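Local coordinates for protein pollen receptor-like kinase 3 (Arabidopsis thaliana, PDB 5WLS) that is a pollen receptor-like kinase whose leucine-rich-repeat ectodomain resembles SERK co-receptors and probably takes part in signalling at the pollen cell surface, at residues Q41-I46 with P66-I71; I57-L62 with P83-L88. One frame throughout, in Å; residues are numbered along the deposited sequence.

Contact 1: Q41-I46 with P66-I71; sequences QTVSGI and PNLRTI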
ATOM      1  N   GLN A  41      -0.350  24.657  -5.903  1.00 77.73           N
ATOM      2  CA  GLN A  41       0.812  25.180  -5.197  1.00 78.44           C
ATOM      3  C   GLN A  41       1.738  24.068  -4.732  1.00 73.65           C
ATOM      4  O   GLN A  41       2.940  24.114  -5.023  1.00 77.29           O
ATOM      5  CB  GLN A  41       0.406  26.080  -4.013  1.00 80.42           C
ATOM      6  CG  GLN A  41      -0.335  25.403  -2.884  1.00 84.88           C
ATOM      7  CD  GLN A  41      -1.299  26.328  -2.189  1.00 93.82           C
ATOM      8  OE1 GLN A  41      -1.378  27.514  -2.506  1.00 99.28           O
ATOM      9  NE2 GLN A  41      -2.036  25.793  -1.223  1.00 91.45           N
ATOM     10  N   THR A  42       1.231  23.072  -4.003  1.00 70.34           N
ATOM     11  CA  THR A  42       2.112  22.156  -3.289  1.00 64.37           C
ATOM     12  C   THR A  42       1.854  20.713  -3.709  1.00 65.38           C
ATOM     13  O   THR A  42       0.753  20.359  -4.116  1.00 65.67           O
ATOM     14  CB  THR A  42       1.948  22.301  -1.770  1.00 64.60           C
ATOM     15  OG1 THR A  42       2.890  21.455  -1.098  1.00 72.27           O
ATOM     16  CG2 THR A  42       0.535  21.937  -1.341  1.00 64.73           C
ATOM     17  N   VAL A  43       2.890  19.883  -3.626  1.00 60.25           N
ATOM     18  CA  VAL A  43       2.801  18.509  -4.109  1.00 54.08           C
ATOM     19  C   VAL A  43       2.066  17.656  -3.082  1.00 56.25           C
ATOM     20  O   VAL A  43       2.390  17.678  -1.889  1.00 60.35           O
ATOM     21  CB  VAL A  43       4.200  17.947  -4.405  1.00 51.86           C
ATOM     22  CG1 VAL A  43       4.132  16.448  -4.654  1.00 49.69           C
ATOM     23  CG2 VAL A  43       4.808  18.660  -5.603  1.00 47.88           C
ATOM     24  N   SER A  44       1.070  16.895  -3.548  1.00 53.54           N
ATOM     25  CA  SER A  44       0.236  16.063  -2.685  1.00 51.01           C
ATOM     26  C   SER A  44       0.169  14.598  -3.102  1.00 51.22           C
ATOM     27  O   SER A  44      -0.240  13.757  -2.283  1.00 53.34           O
ATOM     28  CB  SER A  44      -1.193  16.624  -2.626  1.00 47.84           C
ATOM     29  OG  SER A  44      -1.753  16.711  -3.925  1.00 48.95           O
ATOM     30  N   GLY A  45       0.552  14.260  -4.325  1.00 42.54           N
ATOM     31  CA  GLY A  45       0.526  12.878  -4.770  1.00 42.71           C
ATOM     32  C   GLY A  45       1.585  12.623  -5.816  1.00 41.29           C
ATOM     33  O   GLY A  45       1.991  13.527  -6.552  1.00 42.24           O
ATOM     34  N   ILE A  46       2.041  11.374  -5.873  1.00 38.63           N
ATOM     35  CA  ILE A  46       2.944  10.898  -6.914  1.00 46.28           C
ATOM     36  C   ILE A  46       2.286   9.701  -7.582  1.00 46.37           C
ATOM     37  O   ILE A  46       1.908   8.738  -6.906  1.00 49.66           O
ATOM     38  CB  ILE A  46       4.329  10.523  -6.356  1.00 50.40           C
ATOM     39  CG1 ILE A  46       5.056  11.766  -5.838  1.00 50.89           C
ATOM     40  CG2 ILE A  46       5.159   9.816  -7.418  1.00 38.01           C
ATOM     41  CD1 ILE A  46       6.347  11.458  -5.104  1.00 50.05           C
ATOM     42  N   PRO A  66       5.793  18.126   2.566  1.00 63.53           N
ATOM     43  CA  PRO A  66       4.998  18.105   3.803  1.00 60.41           C
ATOM     44  C   PRO A  66       3.522  17.842   3.603  1.00 62.11           C
ATOM     45  O   PRO A  66       2.854  17.472   4.577  1.00 61.00           O
ATOM     46  CB  PRO A  66       5.231  19.508   4.390  1.00 62.92           C
ATOM     47  CG  PRO A  66       5.499  20.362   3.208  1.00 56.74           C
ATOM     48  CD  PRO A  66       6.244  19.485   2.222  1.00 53.22           C
ATOM     49  N   ASN A  67       2.981  18.006   2.401  1.00 57.18           N
ATOM     50  CA  ASN A  67       1.567  17.745   2.189  1.00 64.29           C
ATOM     51  C   ASN A  67       1.340  16.601   1.218  1.00 65.55           C
ATOM     52  O   ASN A  67       0.244  16.479   0.655  1.00 70.61           O
ATOM     53  CB  ASN A  67       0.873  19.011   1.682  1.00 71.14           C
ATOM     54  CG  ASN A  67       1.236  20.233   2.499  1.00 68.47           C
ATOM     55  OD1 ASN A  67       2.016  21.075   2.051  1.00 68.34           O
ATOM     56  ND2 ASN A  67       0.739  20.300   3.725  1.00 65.10           N
ATOM     57  N   LEU A  68       2.327  15.725   1.051  1.00 62.98           N
ATOM     58  CA  LEU A  68       2.127  14.546   0.227  1.00 57.19           C
ATOM     59  C   LEU A  68       1.162  13.603   0.929  1.00 55.66           C
ATOM     60  O   LEU A  68       1.337  13.270   2.106  1.00 56.78           O
ATOM     61  CB  LEU A  68       3.461  13.856  -0.053  1.00 55.38           C
ATOM     62  CG  LEU A  68       3.360  12.562  -0.854  1.00 53.27           C
ATOM     63  CD1 LEU A  68       2.968  12.889  -2.274  1.00 44.25           C
ATOM     64  CD2 LEU A  68       4.700  11.840  -0.869  1.00 60.36           C
ATOM     65  N   ARG A  69       0.135  13.185   0.201  1.00 46.90           N
ATOM     66  CA  ARG A  69      -0.914  12.349   0.754  1.00 40.40           C
ATOM     67  C   ARG A  69      -1.132  11.059  -0.008  1.00 44.46           C
ATOM     68  O   ARG A  69      -1.685  10.117   0.572  1.00 42.77           O
ATOM     69  CB  ARG A  69      -2.247  13.113   0.792  1.00 46.54           C
ATOM     70  CG  ARG A  69      -2.218  14.437   1.540  1.00 65.49           C
ATOM     71  CD  ARG A  69      -2.685  14.248   2.970  1.00 78.03           C
ATOM     72  NE  ARG A  69      -2.640  15.482   3.748  1.00 90.68           N
ATOM     73  CZ  ARG A  69      -1.550  15.948   4.349  1.00 97.54           C
ATOM     74  NH1 ARG A  69      -0.407  15.284   4.261  1.00 95.77           N
ATOM     75  NH2 ARG A  69      -1.607  17.079   5.039  1.00100.82           N
ATOM     76  N   THR A  70      -0.722  10.969  -1.272  1.00 37.54           N
ATOM     77  CA  THR A  70      -1.011   9.772  -2.050  1.00 40.80           C
ATOM     78  C   THR A  70       0.216   9.346  -2.838  1.00 46.21           C
ATOM     79  O   THR A  70       0.868  10.172  -3.486  1.00 41.78           O
ATOM     80  CB  THR A  70      -2.195   9.990  -3.005  1.00 40.88           C
ATOM     81  OG1 THR A  70      -1.935  11.118  -3.848  1.00 42.88           O
ATOM     82  CG2 THR A  70      -3.480  10.232  -2.224  1.00 48.86           C
ATOM     83  N   ILE A  71       0.518   8.051  -2.776  1.00 35.68           N
ATOM     84  CA  ILE A  71       1.585   7.434  -3.551  1.00 45.01           C
ATOM     85  C   ILE A  71       0.985   6.269  -4.325  1.00 42.28           C
ATOM     86  O   ILE A  71       0.319   5.408  -3.738  1.00 46.15           O
ATOM     87  CB  ILE A  71       2.740   6.948  -2.654  1.00 44.78           C
ATOM     88  CG1 ILE A  71       3.490   8.139  -2.053  1.00 49.96           C
ATOM     89  CG2 ILE A  71       3.691   6.049  -3.438  1.00 41.19           C
ATOM     90  CD1 ILE A  71       4.416   7.769  -0.915  1.00 54.41           C
TER
HETATM   91  O   HOH W   1      -1.227   9.307  -6.296  1.00 43.92           O
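S44 O takes two backbone N-H groups from the 66-71 segment. R69 N donates to S44 O at 2.6 Å. T70 N donates to the same S44 O at 3.0 Å. I46 N donates to T70 O at 2.9 Å. The bonds of T70 N and I46 N bracket the parallel bridge of G45 with T70. I46 and I71 form the next bridge, with the backbone bond of I46 to R72.

Side chains add to both ends of this ladder. T42 OG1 donates to N67 OD1 at 3.3 Å, in the carbonyl plane and on a lone pair. The two side chains cross at about a right angle. OG1 lies anti to the backbone N of T42 (chi1 -176°), on the side of N67. A valine here has no hydroxyl, which would probably leave N67 OD1 without its mate and its amide freer to turn. At the other end, T70 OG1 lies 3.2 Å from G45 CA. A water bridges T70 OG1 and I46 O.

On the face that carries I46 and I71, L68 CD1 does the apolar work. L68 CD1 comes within 4.4 Å of V43 CG1 and 4.3 Å of I46 CG1. The same methyl also lies against the S44 carbonyl. A chi2 of 70° turns it back to strand 42-47.

This is the parallel strand-to-strand step of a leucine-rich-repeat solenoid. Strands 42-47 and 70-72 belong to one beta-alpha-beta unit. Helix 59-63 lies on the connection and covers the I46 and I71 face. On its other edge, strand 42-47 pairs antiparallel with strand 35-38, where S44 and G45 face Y36 in a classic beta bulge. Strand 70-72 is followed across the sheet by strand 93-95, and R69 bonds through its backbone to K92 and S93.

Contact 2: I57-L62 with P83-L88; sequences INIEDL and PPFFKL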
ATOM      1  N   ILE A  57      13.284   2.971  -3.282  1.00 61.28           N
ATOM      2  CA  ILE A  57      12.661   4.194  -2.791  1.00 57.13           C
ATOM      3  C   ILE A  57      13.427   4.671  -1.566  1.00 50.36           C
ATOM      4  O   ILE A  57      13.698   3.892  -0.645  1.00 44.75           O
ATOM      5  CB  ILE A  57      11.180   3.951  -2.464  1.00 58.92           C
ATOM      6  CG1 ILE A  57      10.387   3.729  -3.748  1.00 46.91           C
ATOM      7  CG2 ILE A  57      10.608   5.114  -1.668  1.00 65.94           C
ATOM      8  CD1 ILE A  57       9.050   3.101  -3.504  1.00 53.81           C
ATOM      9  N   ASN A  58      13.787   5.951  -1.556  1.00 52.22           N
ATOM     10  CA  ASN A  58      14.411   6.589  -0.399  1.00 56.44           C
ATOM     11  C   ASN A  58      13.369   7.527   0.199  1.00 50.71           C
ATOM     12  O   ASN A  58      13.138   8.626  -0.314  1.00 55.77           O
ATOM     13  CB  ASN A  58      15.689   7.324  -0.786  1.00 63.92           C
ATOM     14  CG  ASN A  58      16.514   7.724   0.421  1.00 73.84           C
ATOM     15  OD1 ASN A  58      16.095   7.535   1.563  1.00 72.22           O
ATOM     16  ND2 ASN A  58      17.700   8.266   0.174  1.00 82.30           N
ATOM     17  N   ILE A  59      12.748   7.086   1.295  1.00 43.61           N
ATOM     18  CA  ILE A  59      11.598   7.788   1.847  1.00 51.70           C
ATOM     19  C   ILE A  59      11.993   9.095   2.530  1.00 63.21           C
ATOM     20  O   ILE A  59      11.147   9.980   2.700  1.00 63.27           O
ATOM     21  CB  ILE A  59      10.840   6.806   2.763  1.00 60.72           C
ATOM     22  CG1 ILE A  59       9.918   5.949   1.896  1.00 66.89           C
ATOM     23  CG2 ILE A  59      10.045   7.510   3.857  1.00 56.76           C
ATOM     24  CD1 ILE A  59       9.200   4.884   2.638  1.00 68.65           C
ATOM     25  N   GLU A  60      13.271   9.272   2.873  1.00 67.60           N
ATOM     26  CA  GLU A  60      13.702  10.563   3.402  1.00 67.83           C
ATOM     27  C   GLU A  60      13.506  11.673   2.377  1.00 62.52           C
ATOM     28  O   GLU A  60      13.238  12.821   2.747  1.00 69.44           O
ATOM     29  CB  GLU A  60      15.165  10.499   3.843  1.00 74.59           C
ATOM     30  CG  GLU A  60      15.440   9.519   4.975  1.00 75.66           C
ATOM     31  CD  GLU A  60      14.766   9.916   6.277  1.00 78.72           C
ATOM     32  OE1 GLU A  60      14.583  11.128   6.512  1.00 80.96           O
ATOM     33  OE2 GLU A  60      14.424   9.011   7.068  1.00 77.21           O
ATOM     34  N   ASP A  61      13.629  11.350   1.085  1.00 65.51           N
ATOM     35  CA  ASP A  61      13.283  12.313   0.044  1.00 66.12           C
ATOM     36  C   ASP A  61      11.802  12.671   0.093  1.00 65.22           C
ATOM     37  O   ASP A  61      11.434  13.845  -0.025  1.00 74.40           O
ATOM     38  CB  ASP A  61      13.651  11.759  -1.334  1.00 68.49           C
ATOM     39  CG  ASP A  61      15.146  11.585  -1.511  1.00 73.96           C
ATOM     40  OD1 ASP A  61      15.915  12.323  -0.861  1.00 77.47           O
ATOM     41  OD2 ASP A  61      15.552  10.715  -2.308  1.00 76.91           O
ATOM     42  N   LEU A  62      10.934  11.671   0.270  1.00 51.67           N
ATOM     43  CA  LEU A  62       9.498  11.933   0.277  1.00 51.18           C
ATOM     44  C   LEU A  62       9.039  12.616   1.558  1.00 56.60           C
ATOM     45  O   LEU A  62       7.959  13.216   1.570  1.00 63.37           O
ATOM     46  CB  LEU A  62       8.714  10.632   0.083  1.00 55.33           C
ATOM     47  CG  LEU A  62       9.007   9.751  -1.134  1.00 50.54           C
ATOM     48  CD1 LEU A  62       8.115   8.516  -1.110  1.00 47.88           C
ATOM     49  CD2 LEU A  62       8.833  10.519  -2.437  1.00 42.74           C
ATOM     50  N   PRO A  83       9.508  -0.386   1.910  1.00 43.19           N
ATOM     51  CA  PRO A  83      10.160   0.791   2.476  1.00 45.64           C
ATOM     52  C   PRO A  83       9.317   1.386   3.587  1.00 48.34           C
ATOM     53  O   PRO A  83       8.090   1.201   3.617  1.00 40.59           O
ATOM     54  CB  PRO A  83      10.269   1.745   1.273  1.00 43.09           C
ATOM     55  CG  PRO A  83      10.154   0.863   0.071  1.00 44.96           C
ATOM     56  CD  PRO A  83       9.203  -0.216   0.483  1.00 43.31           C
ATOM     57  N   PRO A  84       9.934   2.093   4.522  1.00 43.83           N
ATOM     58  CA  PRO A  84       9.209   2.517   5.727  1.00 40.53           C
ATOM     59  C   PRO A  84       8.208   3.630   5.468  1.00 48.24           C
ATOM     60  O   PRO A  84       8.432   4.773   5.877  1.00 61.27           O
ATOM     61  CB  PRO A  84      10.338   2.982   6.651  1.00 44.90           C
ATOM     62  CG  PRO A  84      11.387   3.476   5.713  1.00 37.19           C
ATOM     63  CD  PRO A  84      11.332   2.559   4.524  1.00 36.37           C
ATOM     64  N   PHE A  85       7.099   3.315   4.796  1.00 42.17           N
ATOM     65  CA  PHE A  85       6.130   4.350   4.454  1.00 45.65           C
ATOM     66  C   PHE A  85       5.469   4.968   5.678  1.00 43.33           C
ATOM     67  O   PHE A  85       4.832   6.020   5.548  1.00 43.10           O
ATOM     68  CB  PHE A  85       5.069   3.787   3.505  1.00 38.47           C
ATOM     69  CG  PHE A  85       5.571   3.566   2.106  1.00 45.46           C
ATOM     70  CD1 PHE A  85       5.984   2.310   1.693  1.00 43.08           C
ATOM     71  CD2 PHE A  85       5.646   4.620   1.209  1.00 42.80           C
ATOM     72  CE1 PHE A  85       6.454   2.108   0.409  1.00 39.51           C
ATOM     73  CE2 PHE A  85       6.116   4.423  -0.075  1.00 39.25           C
ATOM     74  CZ  PHE A  85       6.520   3.166  -0.476  1.00 42.11           C
ATOM     75  N   PHE A  86       5.607   4.354   6.856  1.00 39.82           N
ATOM     76  CA  PHE A  86       5.070   4.931   8.082  1.00 49.16           C
ATOM     77  C   PHE A  86       5.765   6.222   8.492  1.00 53.24           C
ATOM     78  O   PHE A  86       5.281   6.903   9.401  1.00 60.18           O
ATOM     79  CB  PHE A  86       5.166   3.915   9.223  1.00 49.85           C
ATOM     80  CG  PHE A  86       6.540   3.342   9.415  1.00 54.31           C
ATOM     81  CD1 PHE A  86       6.892   2.143   8.819  1.00 52.91           C
ATOM     82  CD2 PHE A  86       7.477   3.996  10.201  1.00 45.98           C
ATOM     83  CE1 PHE A  86       8.153   1.608   8.999  1.00 49.33           C
ATOM     84  CE2 PHE A  86       8.740   3.468  10.380  1.00 45.25           C
ATOM     85  CZ  PHE A  86       9.078   2.272   9.780  1.00 47.24           C
ATOM     86  N   LYS A  87       6.881   6.570   7.857  1.00 53.59           N
ATOM     87  CA  LYS A  87       7.558   7.831   8.121  1.00 54.50           C
ATOM     88  C   LYS A  87       6.877   9.020   7.459  1.00 61.07           C
ATOM     89  O   LYS A  87       7.265  10.163   7.719  1.00 60.35           O
ATOM     90  CB  LYS A  87       9.012   7.725   7.671  1.00 47.84           C
ATOM     91  CG  LYS A  87       9.888   6.901   8.600  1.00 52.01           C
ATOM     92  CD  LYS A  87      11.042   6.298   7.823  1.00 49.18           C
ATOM     93  CE  LYS A  87      12.315   6.160   8.651  1.00 58.22           C
ATOM     94  NZ  LYS A  87      12.141   5.627  10.031  1.00 66.95           N
ATOM     95  N   LEU A  88       5.870   8.782   6.626  1.00 58.90           N
ATOM     96  CA  LEU A  88       5.107   9.861   6.025  1.00 55.96           C
ATOM     97  C   LEU A  88       3.804  10.018   6.790  1.00 64.98           C
ATOM     98  O   LEU A  88       2.902   9.180   6.635  1.00 59.87           O
ATOM     99  CB  LEU A  88       4.843   9.570   4.552  1.00 50.18           C
ATOM    100  CG  LEU A  88       6.108   9.085   3.842  1.00 46.24           C
ATOM    101  CD1 LEU A  88       5.817   8.464   2.483  1.00 48.12           C
ATOM    102  CD2 LEU A  88       7.084  10.240   3.709  1.00 49.15           C
TER
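I59 CD1 sits over one face of the F85 ring. I59 CD1 is 4.0 Å from the centroid of the F85 ring and 16° off the normal, a CH-pi contact. The ring is also met at its edge. I57 CD1 lies near the ring plane, 3.9 Å from F85 CZ, and the two side chains cross at about a right angle. The two isoleucines thus hold different sides of one phenyl group.

I59 CD1 also rests on the P83-P84 backbone and rings: it lies 3.3 Å from P84 C and 3.6 Å from P83 CB. I59 CG1 is anti to the carbonyl carbon (chi1 -83°), and CG2 takes the other branch, toward K87 CB and L88 CD2.

In the leucine-rich-repeat solenoid the packing joins helix 59-63 to the turn that follows strand 79-80. That turn enters a 3-10 segment at 85-87 after an inverse gamma turn centred on P84.

L88 CD2 reaches back to L62 CB, at 4.0 Å. Beyond these, E60 and K87 cross obliquely. E60 OE2 approaches K87 CE, but its distance to K87 NZ is 5.0 Å, so the opposite charges are near without touching.

Overall arrangement
Contact 1 is the sheet side of the solenoid and contact 2 is the layer behind it. Their centres are 13 Å apart. The segments alternate along the chain, so 57-62 lies between the two halves of contact 1. I71 is the main link. I71 CD1 packs on L88 CD1 at 3.7 Å, and on L62 CD1 and F85 CE2. I46 CD1 meets L62 CD2 at 3.8 Å. The apolar packing therefore runs on from the strands to segments 57-62 and 83-88. Neither contact forms a ligand pocket. The sugars nearby are glycans attached to the protein. One lies about 13 Å from the side chain of I71. The side chain of I57 is about 10 Å from a bound NAG.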